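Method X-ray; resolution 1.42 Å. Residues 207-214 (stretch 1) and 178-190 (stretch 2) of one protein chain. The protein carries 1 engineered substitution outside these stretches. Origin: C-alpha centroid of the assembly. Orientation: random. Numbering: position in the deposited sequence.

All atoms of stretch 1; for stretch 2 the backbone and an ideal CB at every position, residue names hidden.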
# COMPACT_ATOMS: atom_id res chain seq x y z
N ASN A 207 8.38 38.55 -0.83
CA ASN A 207 7.27 38.31 -1.74
C ASN A 207 7.70 37.86 -3.13
O ASN A 207 6.87 37.31 -3.87
CB ASN A 207 6.50 39.63 -1.91
CG ASN A 207 7.41 40.78 -2.35
OD1 ASN A 207 7.51 41.09 -3.53
ND2 ASN A 207 8.06 41.43 -1.38
N THR A 208 8.94 38.10 -3.52
CA THR A 208 9.41 37.67 -4.83
C THR A 208 9.78 36.19 -4.87
O THR A 208 10.04 35.66 -5.96
CB THR A 208 10.60 38.51 -5.27
OG1 THR A 208 11.76 38.14 -4.50
CG2 THR A 208 10.30 40.00 -5.08
N LYS A 209 9.80 35.50 -3.72
CA LYS A 209 10.17 34.09 -3.71
C LYS A 209 8.94 33.22 -3.93
O LYS A 209 7.85 33.53 -3.45
CB LYS A 209 10.83 33.70 -2.38
CG LYS A 209 12.03 34.55 -2.01
CD LYS A 209 13.15 34.46 -3.02
CE LYS A 209 14.30 35.34 -2.57
NZ LYS A 209 15.24 35.64 -3.67
N LYS A 210 9.13 32.14 -4.69
CA LYS A 210 8.08 31.15 -4.90
C LYS A 210 8.13 30.01 -3.90
O LYS A 210 7.13 29.31 -3.72
CB LYS A 210 8.23 30.54 -6.30
CG LYS A 210 8.00 31.52 -7.44
CD LYS A 210 7.39 30.79 -8.62
CE LYS A 210 8.10 31.14 -9.92
NZ LYS A 210 8.11 29.98 -10.85
N GLY A 211 9.28 29.78 -3.27
CA GLY A 211 9.40 28.67 -2.34
C GLY A 211 10.84 28.41 -1.99
O GLY A 211 11.67 29.34 -1.96
N ILE A 212 11.14 27.14 -1.72
CA ILE A 212 12.48 26.71 -1.37
C ILE A 212 12.90 25.56 -2.26
O ILE A 212 12.06 24.82 -2.80
CB ILE A 212 12.63 26.32 0.12
CG1 ILE A 212 11.85 25.04 0.44
CG2 ILE A 212 12.21 27.48 1.01
CD1 ILE A 212 12.21 24.44 1.81
N TYR A 213 14.21 25.42 -2.43
CA TYR A 213 14.81 24.31 -3.14
C TYR A 213 15.67 23.54 -2.16
O TYR A 213 16.46 24.14 -1.41
CB TYR A 213 15.69 24.82 -4.29
CG TYR A 213 16.52 23.75 -4.95
CD1 TYR A 213 15.93 22.77 -5.75
CD2 TYR A 213 17.90 23.72 -4.79
CE1 TYR A 213 16.70 21.79 -6.36
CE2 TYR A 213 18.68 22.75 -5.41
CZ TYR A 213 18.07 21.79 -6.19
OH TYR A 213 18.86 20.84 -6.80
N ILE A 214 15.51 22.22 -2.14
CA ILE A 214 16.29 21.36 -1.26
C ILE A 214 17.22 20.52 -2.13
O ILE A 214 16.75 19.65 -2.88
CB ILE A 214 15.40 20.48 -0.38
CG1 ILE A 214 14.30 21.33 0.27
CG2 ILE A 214 16.24 19.80 0.70
CD1 ILE A 214 13.38 20.55 1.24
N UNK A 178 20.53 14.63 -11.06
CA UNK A 178 19.72 15.49 -10.18
C UNK A 178 19.32 16.80 -10.85
O UNK A 178 20.10 17.40 -11.60
CB UNK A 178 20.49 15.79 -8.89
N UNK A 179 18.12 17.25 -10.52
CA UNK A 179 17.58 18.51 -11.02
C UNK A 179 18.03 19.66 -10.13
O UNK A 179 17.96 19.58 -8.90
CB UNK A 179 16.05 18.46 -11.09
N UNK A 180 18.54 20.72 -10.77
CA UNK A 180 19.09 21.88 -10.07
C UNK A 180 17.97 22.79 -9.56
O UNK A 180 16.79 22.62 -9.88
CB UNK A 180 20.03 22.66 -10.99
N UNK A 181 18.36 23.79 -8.79
CA UNK A 181 17.42 24.82 -8.37
C UNK A 181 16.75 25.41 -9.62
O UNK A 181 17.46 25.87 -10.52
CB UNK A 181 18.12 25.91 -7.56
N UNK A 182 15.42 25.39 -9.71
CA UNK A 182 14.78 25.91 -10.93
C UNK A 182 15.10 27.37 -11.19
O UNK A 182 15.18 27.78 -12.36
CB UNK A 182 13.26 25.74 -10.84
N UNK A 183 15.28 28.16 -10.14
CA UNK A 183 15.66 29.56 -10.29
C UNK A 183 16.14 30.07 -8.94
O UNK A 183 15.33 30.31 -8.03
CB UNK A 183 14.50 30.40 -10.82
N UNK A 184 17.45 30.25 -8.79
CA UNK A 184 18.00 30.71 -7.51
C UNK A 184 17.43 32.03 -7.01
O UNK A 184 17.48 32.28 -5.80
CB UNK A 184 19.52 30.85 -7.63
N UNK A 185 16.89 32.88 -7.89
CA UNK A 185 16.30 34.13 -7.42
C UNK A 185 14.87 33.97 -6.93
O UNK A 185 14.33 34.91 -6.33
CB UNK A 185 16.34 35.17 -8.54
N UNK A 186 14.25 32.81 -7.17
CA UNK A 186 12.87 32.57 -6.77
C UNK A 186 12.72 31.46 -5.75
O UNK A 186 11.70 31.43 -5.04
CB UNK A 186 12.03 32.24 -8.00
N UNK A 187 13.68 30.55 -5.64
CA UNK A 187 13.63 29.45 -4.69
C UNK A 187 14.83 29.57 -3.76
O UNK A 187 15.98 29.45 -4.21
CB UNK A 187 13.62 28.10 -5.40
N UNK A 188 14.57 29.82 -2.48
CA UNK A 188 15.64 29.91 -1.49
C UNK A 188 16.23 28.52 -1.28
O UNK A 188 15.51 27.57 -0.96
CB UNK A 188 15.13 30.49 -0.17
N UNK A 189 17.54 28.39 -1.46
CA UNK A 189 18.17 27.07 -1.35
C UNK A 189 18.49 26.72 0.10
O UNK A 189 19.14 27.49 0.82
CB UNK A 189 19.45 27.02 -2.19
N UNK A 190 18.02 25.54 0.52
CA UNK A 190 18.60 24.90 1.69
C UNK A 190 20.06 24.59 1.38
O UNK A 190 20.43 24.34 0.22
CB UNK A 190 17.83 23.63 2.07

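Position 178 has phi/psi of -63/145 and nothing of stretch 1 within 5.5 Å of its ideal CB. Almost any residue would suit; it is Pro 178.

Position 179 matters through its backbone. Its O accepts a hydrogen bond from Tyr 213 OH at 2.6 Å, which any side chain would permit. CA-to-CB points sideways, into space stretch 1 leaves open. The residue is Gln 179, its NE2 bonded elsewhere in the structure.

At position 180 CA-to-CB points away, and the ideal CB lies 4.7 Å from Tyr 213 OH. Small or polar residues would fit. It is Ala 180.

At position 181 the ideal CB sits 3.5 Å from Tyr 213 CD2. A CB methylene could lie on the ring, and many residues provide one. The deposited Asn 181 places its CB over the ring face, 3.9 Å from the Tyr 213 ring centroid, a CH-pi contact. Its amide also braces its own stretch: ND2 donates to the O of position 187 at 3.1 Å, and OD1 accepts from the N of position 183 at 3.0 Å.

Position 182, at -60/-33, allows proline among others. In Pro 182, CD packs 3.9 Å from Tyr 213 CD1.

Positions 183 and 184 do not touch stretch 1, so it sets no demand on their side chains, though phi of -165° at 183 excludes proline. Asp 183 accepts at OD1 from the N of position 185 at 2.9 Å. The next residue is Pro 184; a water links its O to Lys 209 NZ.

At position 185 the O accepts from Lys 209 NZ at 2.9 Å. A polar side chain would suit the sideways CB. Thr 185 turns back, its OG1 donating to Asp 183 OD1 at 2.8 Å.

At position 186 the O takes Lys 210 N at 2.7 Å and, weakly, Gly 211 N at 3.4 Å. The ideal CB is 4.1 Å from Lys 210 CG, so a long aliphatic chain could pack there; an acid could offset the charge. Lys 186 packs its CD 3.6 Å from Lys 210 CE.

Position 187 pairs with Gly 211 in a parallel bridge. With no side chain on Gly 211, a broad ring has room. Tyr 187 has Lys 210 CB over one ring face; its CB lies 4.0 Å from Tyr 213 CB.

Position 188 points to the face of Ile 212, favouring a branched aliphatic. Val 188 fits, while its N donates to Gly 211 O at 3.0 Å.

Position 189 shares the face of Tyr 213. The ideal CB is 4.2 Å from Tyr 213 O and lies beside the ring; a small apolar side chain would suit, though others are possible. Ala 189 meets the ring edge.

Position 190 points toward Ile 214, suiting aliphatics. Val 190 sets CG2 4.0 Å from Ile 214 CG1.

Stretch 2 (178-190) PQANPDPTKYVAV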
# COMPACT_ATOMS: atom_id res chain seq x y z
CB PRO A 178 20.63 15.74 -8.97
CG PRO A 178 22.02 15.52 -9.50
CD PRO A 178 21.88 14.41 -10.52
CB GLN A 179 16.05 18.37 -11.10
CG GLN A 179 15.18 19.56 -10.78
CD GLN A 179 13.71 19.14 -10.68
OE1 GLN A 179 13.06 18.95 -11.71
NE2 GLN A 179 13.18 18.98 -9.46
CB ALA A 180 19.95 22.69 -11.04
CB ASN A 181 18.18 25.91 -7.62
CG ASN A 181 17.26 26.93 -6.96
OD1 ASN A 181 16.16 27.19 -7.45
ND2 ASN A 181 17.70 27.50 -5.84
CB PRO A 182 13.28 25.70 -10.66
CG PRO A 182 13.23 24.65 -9.59
CD PRO A 182 14.45 24.85 -8.75
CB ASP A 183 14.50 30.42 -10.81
CG ASP A 183 14.94 31.85 -11.14
OD1 ASP A 183 15.93 32.33 -10.56
OD2 ASP A 183 14.29 32.49 -11.98
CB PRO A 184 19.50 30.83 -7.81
CG PRO A 184 19.74 29.84 -8.92
CD PRO A 184 18.49 29.82 -9.74
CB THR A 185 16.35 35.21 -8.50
OG1 THR A 185 15.39 34.91 -9.52
CG2 THR A 185 17.76 35.32 -9.10
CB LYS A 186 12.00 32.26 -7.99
CG LYS A 186 11.92 33.44 -8.96
CD LYS A 186 11.09 33.10 -10.18
CE LYS A 186 11.19 34.20 -11.23
NZ LYS A 186 10.52 33.80 -12.50
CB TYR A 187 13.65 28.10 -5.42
CG TYR A 187 12.45 27.87 -6.30
CD1 TYR A 187 12.42 28.38 -7.60
CD2 TYR A 187 11.34 27.16 -5.85
CE1 TYR A 187 11.32 28.19 -8.42
CE2 TYR A 187 10.24 26.96 -6.66
CZ TYR A 187 10.23 27.48 -7.95
OH TYR A 187 9.16 27.29 -8.79
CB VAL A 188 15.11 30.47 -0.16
CG1 VAL A 188 16.24 30.58 0.85
CG2 VAL A 188 14.44 31.84 -0.39
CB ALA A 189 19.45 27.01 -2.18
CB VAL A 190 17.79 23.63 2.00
CG1 VAL A 190 18.46 22.77 3.07
CG2 VAL A 190 16.36 24.02 2.41
O HOH W 1 16.28 32.96 -3.61
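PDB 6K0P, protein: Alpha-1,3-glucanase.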